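Local coordinates for DNA polymerase III subunit beta (Caulobacter crescentus, PDB 5WCE), which forms a ring-shaped head-to-tail homodimer around DNA that tethers DNA polymerases and other proteins to it and makes them processive, at the interface of chains A and B. Coordinates in Å, arbitrary orientation; residue numbers count along the deposited sequence, not the author numbering. Chains: chain A/B, DNA polymerase III subunit beta.

Contacts 1 and 2 are neighbouring parts of one subunit junction of the sliding clamp, the centres of their C-alpha atoms about 10 Å apart. Both use A:Gln314, the first residue of strand 314-320, and both draw on strand 112-116 of chain B, so the antiparallel pairing of these strands runs through the two. Contact 1 covers the start of the A strand and the loop before it; contact 2 adds the rest of the pairing and the packing of helix 273-284 against helix 78-87. The two-fold symmetry of the dimer repeats the junction with the chains exchanged, closing the ring.

Contact 1: the interface of chains A and B. Residues chain A 308, 311-314; chain B 104, 115, 117.
At this end of the beta sliding clamp junction, strand 314-320 of chain A pairs antiparallel with strand 112-116 of chain B through A:Gln314 and B:Asn115. Their backbones bond reciprocally: the amide N of A:Gln314 gives to the carbonyl O of B:Asn115 at 3.0 Å, and the amide N of B:Asn115 gives to the carbonyl O of A:Gln314 at 2.9 Å. Both donors lie in the plane of the carbonyl they meet.

Next to this pair, B:Arg104 reaches across to the loop ahead of the A strand. Its NH1 donates to the carbonyl O of A:Ala312 at 2.9 Å, nearly along the C=O axis, with the oxygen at the edge of the guanidinium and in its plane. A bend at chi3 (-57°) in the otherwise extended B:Arg104 chain turns the group toward this carbonyl. Alongside the same loop, the ring of B:Pro117 packs against backbone, its CG 3.4 Å from the carbonyl O of A:Glu311 and its CD 4.1 Å from CA of A:Gly313.

Farther out, CB of B:Asn115 sits 3.5 Å above the centre of the B:Arg104 guanidinium, supporting one face from within its own chain. The side chains of A:Gln314 and B:Asn115 run side by side in the same direction, their amide planes turned 56° apart. A:Arg308 crosses B:Arg104 at about a right angle, with the guanidinium planes only 18° apart; its NH2 lies 3.2 Å from NH1 of B:Arg104. This proximity of like charges is probably eased in part by the A:Ala312 carbonyl, which accepts from the same NH1.

Contact 2: the interface of chains A and B. Residues chain A 281-283, 285-286, 314-317; chain B 80, 83-84, 87-88, 112-114, 116.
A:Arg282 and B:Lys87 slide past each other in opposite directions where two helices meet across the sliding clamp junction. Bent at chi3 (-71°), A:Arg282 sends NH1 to the backbone carbonyl O of B:Lys87 at 3.0 Å, with the oxygen in the guanidinium plane. Its NE and NH2 grip A:Glu317 side-on, meeting the syn lone pairs of OE1 and OE2; the NE to OE1 distance is 2.8 Å. This intrachain clasp fixes the rotation of the guanidinium, so that its NH1 edge points at the B:Lys87 carbonyl. An alanine in place of A:Arg282 would remove both grips and would probably loosen the helix-to-helix contact while leaving the A:Glu317 carboxylate less firmly placed.

B:Lys87 extends fully beyond CG and meets A:Thr285 tip to tip. Its ammonium NZ bonds to the backbone O of A:Asp281 at 3.1 Å from above the carbonyl plane, and forms a salt bridge with OD1 of the same residue at 3.2 Å, again from above the carboxylate plane. The A:Thr285 hydroxyl donates to that same A:Asp281 carbonyl, in plane and on a lone pair, while its methyl CG2 packs on CB of B:Glu83.

B:Phe114 lies with one face on CG2 of B:Ile84, 3.5 Å over the ring centre. Across the interface, its CD2 meets CB of A:Ala315 at 3.4 Å, and the side chain of A:Ile286 crosses those of B:Phe114 and B:Leu116 obliquely, its CG2 touching CD2 of each.

Reciprocal backbone bonds between A:Val316 and B:Arg113, both nearly along the C=O axes, join strands 314-320 and 112-116 into a continuous sheet; helix 273-284 of chain A packs beside helix 78-87 of chain B, with the apolar cluster between helices and sheet.

Contact 1: the interface of chains A and B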
loop_
_atom_site.group_PDB
_atom_site.type_symbol
_atom_site.label_atom_id
_atom_site.label_comp_id
_atom_site.label_asym_id
_atom_site.label_seq_id
_atom_site.Cartn_x
_atom_site.Cartn_y
_atom_site.Cartn_z
ATOM N N ARG A 308 16.228 20.288 12.372
ATOM C CA ARG A 308 15.341 21.431 12.309
ATOM C C ARG A 308 14.496 21.296 11.043
ATOM O O ARG A 308 14.944 20.745 10.049
ATOM C CB ARG A 308 16.092 22.751 12.297
ATOM C CG ARG A 308 16.946 22.955 13.556
ATOM C CD ARG A 308 17.479 24.376 13.722
ATOM N NE ARG A 308 16.835 25.145 14.801
ATOM C CZ ARG A 308 15.629 25.731 14.740
ATOM N NH1 ARG A 308 14.845 25.658 13.669
ATOM N NH2 ARG A 308 15.192 26.400 15.787
ATOM N N GLU A 311 9.812 25.209 9.478
ATOM C CA GLU A 311 8.684 25.912 10.115
ATOM C C GLU A 311 8.977 26.049 11.602
ATOM O O GLU A 311 8.088 25.851 12.419
ATOM C CB GLU A 311 7.342 25.139 9.865
ATOM C CG GLU A 311 7.054 24.823 8.394
ATOM C CD GLU A 311 5.922 23.845 8.199
ATOM O OE1 GLU A 311 6.203 22.713 7.763
ATOM O OE2 GLU A 311 4.761 24.200 8.482
ATOM N N ALA A 312 10.220 26.402 11.941
ATOM C CA ALA A 312 10.679 26.692 13.330
ATOM C C ALA A 312 10.838 25.496 14.339
ATOM O O ALA A 312 11.266 25.690 15.462
ATOM C CB ALA A 312 9.811 27.801 13.942
ATOM N N GLY A 313 10.550 24.268 13.935
ATOM C CA GLY A 313 10.641 23.146 14.855
ATOM C C GLY A 313 12.052 22.627 15.008
ATOM O O GLY A 313 12.763 22.531 14.027
ATOM N N GLN A 314 12.427 22.257 16.226
ATOM C CA GLN A 314 13.741 21.666 16.542
ATOM C C GLN A 314 13.602 20.317 17.286
ATOM O O GLN A 314 12.673 20.145 18.086
ATOM C CB GLN A 314 14.481 22.615 17.469
ATOM C CG GLN A 314 15.888 22.190 17.779
ATOM C CD GLN A 314 16.536 23.078 18.847
ATOM O OE1 GLN A 314 16.522 24.293 18.720
ATOM N NE2 GLN A 314 17.132 22.468 19.894
ATOM N N ARG B 104 7.832 27.995 22.045
ATOM C CA ARG B 104 7.510 26.724 21.482
ATOM C C ARG B 104 7.076 25.743 22.571
ATOM O O ARG B 104 7.530 25.825 23.696
ATOM C CB ARG B 104 8.689 26.201 20.659
ATOM C CG ARG B 104 8.874 26.964 19.342
ATOM C CD ARG B 104 10.142 26.596 18.583
ATOM N NE ARG B 104 11.302 26.808 19.422
ATOM C CZ ARG B 104 12.570 26.517 19.071
ATOM N NH1 ARG B 104 12.848 25.933 17.921
ATOM N NH2 ARG B 104 13.548 26.747 19.948
ATOM N N ASN B 115 11.081 20.994 20.330
ATOM C CA ASN B 115 10.418 22.302 20.424
ATOM C C ASN B 115 9.549 22.453 19.183
ATOM O O ASN B 115 10.060 22.365 18.037
ATOM C CB ASN B 115 11.441 23.424 20.490
ATOM C CG ASN B 115 12.583 23.142 21.480
ATOM O OD1 ASN B 115 13.527 22.412 21.153
ATOM N ND2 ASN B 115 12.470 23.638 22.631
ATOM N N PRO B 117 6.449 24.718 17.147
ATOM C CA PRO B 117 5.742 26.011 17.123
ATOM C C PRO B 117 4.261 25.822 17.500
ATOM O O PRO B 117 3.666 24.761 17.221
ATOM C CB PRO B 117 5.852 26.443 15.672
ATOM C CG PRO B 117 5.926 25.175 14.913
ATOM C CD PRO B 117 6.864 24.333 15.787
#

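Contact 2: the interface of chains A and B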
loop_
_atom_site.group_PDB
_atom_site.type_symbol
_atom_site.label_atom_id
_atom_site.label_comp_id
_atom_site.label_asym_id
_atom_site.label_seq_id
_atom_site.Cartn_x
_atom_site.Cartn_y
_atom_site.Cartn_z
ATOM N N ASP A 281 16.100 8.492 13.795
ATOM C CA ASP A 281 14.717 8.416 13.369
ATOM C C ASP A 281 13.806 9.322 14.212
ATOM O O ASP A 281 12.982 10.067 13.652
ATOM C CB ASP A 281 14.284 6.951 13.428
ATOM C CG ASP A 281 12.923 6.708 12.813
ATOM O OD1 ASP A 281 12.536 7.436 11.898
ATOM O OD2 ASP A 281 12.238 5.797 13.298
ATOM N N ARG A 282 13.983 9.324 15.533
ATOM C CA ARG A 282 13.246 10.244 16.386
ATOM C C ARG A 282 13.412 11.711 16.023
ATOM O O ARG A 282 12.416 12.424 15.797
ATOM C CB ARG A 282 13.625 10.095 17.862
ATOM C CG ARG A 282 12.769 9.159 18.622
ATOM C CD ARG A 282 13.027 9.268 20.096
ATOM N NE ARG A 282 14.337 8.703 20.418
ATOM C CZ ARG A 282 14.617 7.408 20.542
ATOM N NH1 ARG A 282 13.685 6.477 20.366
ATOM N NH2 ARG A 282 15.865 7.049 20.850
ATOM N N VAL A 283 14.672 12.182 15.995
ATOM C CA VAL A 283 14.911 13.612 15.777
ATOM C C VAL A 283 14.492 14.034 14.373
ATOM O O VAL A 283 14.062 15.173 14.199
ATOM C CB VAL A 283 16.347 14.032 16.090
ATOM C CG1 VAL A 283 16.630 13.859 17.571
ATOM C CG2 VAL A 283 17.363 13.296 15.261
ATOM N N THR A 285 11.858 13.014 12.784
ATOM C CA THR A 285 10.433 13.195 12.866
ATOM C C THR A 285 9.925 14.589 12.920
ATOM O O THR A 285 8.733 14.762 12.615
ATOM C CB THR A 285 9.844 12.560 14.129
ATOM O OG1 THR A 285 10.317 11.221 14.204
ATOM C CG2 THR A 285 8.331 12.464 14.058
ATOM N N ILE A 286 10.694 15.569 13.371
ATOM C CA ILE A 286 10.105 16.943 13.372
ATOM C C ILE A 286 9.925 17.467 11.940
ATOM O O ILE A 286 9.276 18.498 11.804
ATOM C CB ILE A 286 10.772 18.097 14.213
ATOM C CG1 ILE A 286 12.235 18.116 14.060
ATOM C CG2 ILE A 286 10.297 18.176 15.679
ATOM C CD1 ILE A 286 12.723 18.143 12.667
ATOM N N GLN A 314 12.427 22.257 16.226
ATOM C CA GLN A 314 13.741 21.666 16.542
ATOM C C GLN A 314 13.602 20.317 17.286
ATOM O O GLN A 314 12.673 20.145 18.086
ATOM C CB GLN A 314 14.481 22.615 17.469
ATOM C CG GLN A 314 15.888 22.190 17.779
ATOM C CD GLN A 314 16.536 23.078 18.847
ATOM O OE1 GLN A 314 16.522 24.293 18.720
ATOM N NE2 GLN A 314 17.132 22.468 19.894
ATOM N N ALA A 315 14.543 19.396 17.040
ATOM C CA ALA A 315 14.669 18.148 17.808
ATOM C C ALA A 315 16.104 17.835 18.106
ATOM O O ALA A 315 16.942 17.812 17.168
ATOM C CB ALA A 315 14.069 17.005 17.034
ATOM N N VAL A 316 16.414 17.595 19.382
ATOM C CA VAL A 316 17.745 17.198 19.830
ATOM C C VAL A 316 17.732 15.897 20.617
ATOM O O VAL A 316 16.871 15.724 21.509
ATOM C CB VAL A 316 18.322 18.284 20.718
ATOM C CG1 VAL A 316 19.751 18.011 21.141
ATOM C CG2 VAL A 316 18.263 19.588 19.968
ATOM N N GLU A 317 18.735 15.045 20.374
ATOM C CA GLU A 317 18.967 13.864 21.214
ATOM C C GLU A 317 20.434 13.564 21.395
ATOM O O GLU A 317 21.195 13.610 20.408
ATOM C CB GLU A 317 18.213 12.626 20.675
ATOM C CG GLU A 317 18.404 11.377 21.506
ATOM C CD GLU A 317 17.347 10.334 21.286
ATOM O OE1 GLU A 317 16.343 10.599 20.586
ATOM O OE2 GLU A 317 17.495 9.219 21.846
ATOM N N THR B 80 2.795 15.715 13.445
ATOM C CA THR B 80 4.144 15.803 14.000
ATOM C C THR B 80 4.224 15.361 15.452
ATOM O O THR B 80 5.095 14.540 15.841
ATOM C CB THR B 80 4.734 17.189 13.817
ATOM O OG1 THR B 80 4.808 17.444 12.417
ATOM C CG2 THR B 80 6.124 17.303 14.438
ATOM N N GLU B 83 3.696 11.551 15.525
ATOM C CA GLU B 83 4.873 10.817 15.058
ATOM C C GLU B 83 6.018 10.839 16.057
ATOM O O GLU B 83 6.677 9.822 16.276
ATOM C CB GLU B 83 5.302 11.320 13.686
ATOM C CG GLU B 83 4.336 10.907 12.601
ATOM C CD GLU B 83 4.285 9.409 12.390
ATOM O OE1 GLU B 83 5.333 8.770 12.334
ATOM O OE2 GLU B 83 3.175 8.936 12.210
ATOM N N ILE B 84 6.246 11.983 16.685
ATOM C CA ILE B 84 7.247 12.082 17.736
ATOM C C ILE B 84 6.934 11.068 18.841
ATOM O O ILE B 84 7.796 10.288 19.278
ATOM C CB ILE B 84 7.326 13.516 18.337
ATOM C CG1 ILE B 84 7.941 14.529 17.349
ATOM C CG2 ILE B 84 8.119 13.529 19.659
ATOM C CD1 ILE B 84 7.693 15.971 17.818
ATOM N N LYS B 87 7.545 7.404 18.212
ATOM C CA LYS B 87 8.933 6.998 18.163
ATOM C C LYS B 87 9.630 7.087 19.485
ATOM O O LYS B 87 10.777 6.642 19.586
ATOM C CB LYS B 87 9.672 7.828 17.112
ATOM C CG LYS B 87 9.111 7.551 15.707
ATOM C CD LYS B 87 9.769 8.489 14.733
ATOM C CE LYS B 87 9.375 8.326 13.264
ATOM N NZ LYS B 87 10.113 9.441 12.542
ATOM N N LEU B 88 8.994 7.641 20.507
ATOM C CA LEU B 88 9.595 7.670 21.829
ATOM C C LEU B 88 9.724 6.242 22.392
ATOM O O LEU B 88 8.925 5.401 22.056
ATOM C CB LEU B 88 8.831 8.588 22.796
ATOM C CG LEU B 88 8.806 10.087 22.490
ATOM C CD1 LEU B 88 7.831 10.861 23.371
ATOM C CD2 LEU B 88 10.194 10.664 22.607
ATOM N N SER B 112 15.643 12.821 24.701
ATOM C CA SER B 112 15.100 13.583 23.564
ATOM C C SER B 112 14.388 14.853 24.029
ATOM O O SER B 112 13.595 14.822 25.023
ATOM C CB SER B 112 14.004 12.791 22.813
ATOM O OG SER B 112 14.396 11.461 22.549
ATOM N N ARG B 113 14.555 15.928 23.255
ATOM C CA ARG B 113 13.850 17.184 23.460
ATOM C C ARG B 113 13.396 17.755 22.136
ATOM O O ARG B 113 14.220 17.915 21.195
ATOM C CB ARG B 113 14.781 18.166 24.139
ATOM C CG ARG B 113 14.147 19.476 24.580
ATOM C CD ARG B 113 15.252 20.346 25.126
ATOM N NE ARG B 113 14.782 21.629 25.628
ATOM C CZ ARG B 113 14.195 21.815 26.800
ATOM N NH1 ARG B 113 13.946 20.787 27.625
ATOM N NH2 ARG B 113 13.809 23.053 27.140
ATOM N N PHE B 114 12.098 18.029 22.021
ATOM C CA PHE B 114 11.538 18.665 20.844
ATOM C C PHE B 114 10.932 20.025 21.223
ATOM O O PHE B 114 10.382 20.198 22.318
ATOM C CB PHE B 114 10.484 17.805 20.221
ATOM C CG PHE B 114 10.934 16.422 19.899
ATOM C CD1 PHE B 114 11.033 15.451 20.901
ATOM C CD2 PHE B 114 11.253 16.071 18.591
ATOM C CE1 PHE B 114 11.481 14.167 20.610
ATOM C CE2 PHE B 114 11.708 14.789 18.294
ATOM C CZ PHE B 114 11.827 13.837 19.311
ATOM N N LEU B 116 8.242 22.580 19.383
ATOM C CA LEU B 116 7.266 22.686 18.281
ATOM C C LEU B 116 6.586 24.050 18.318
ATOM O O LEU B 116 6.226 24.532 19.389
ATOM C CB LEU B 116 6.192 21.633 18.406
ATOM C CG LEU B 116 6.600 20.179 18.312
ATOM C CD1 LEU B 116 5.368 19.305 18.243
ATOM C CD2 LEU B 116 7.493 19.982 17.101
#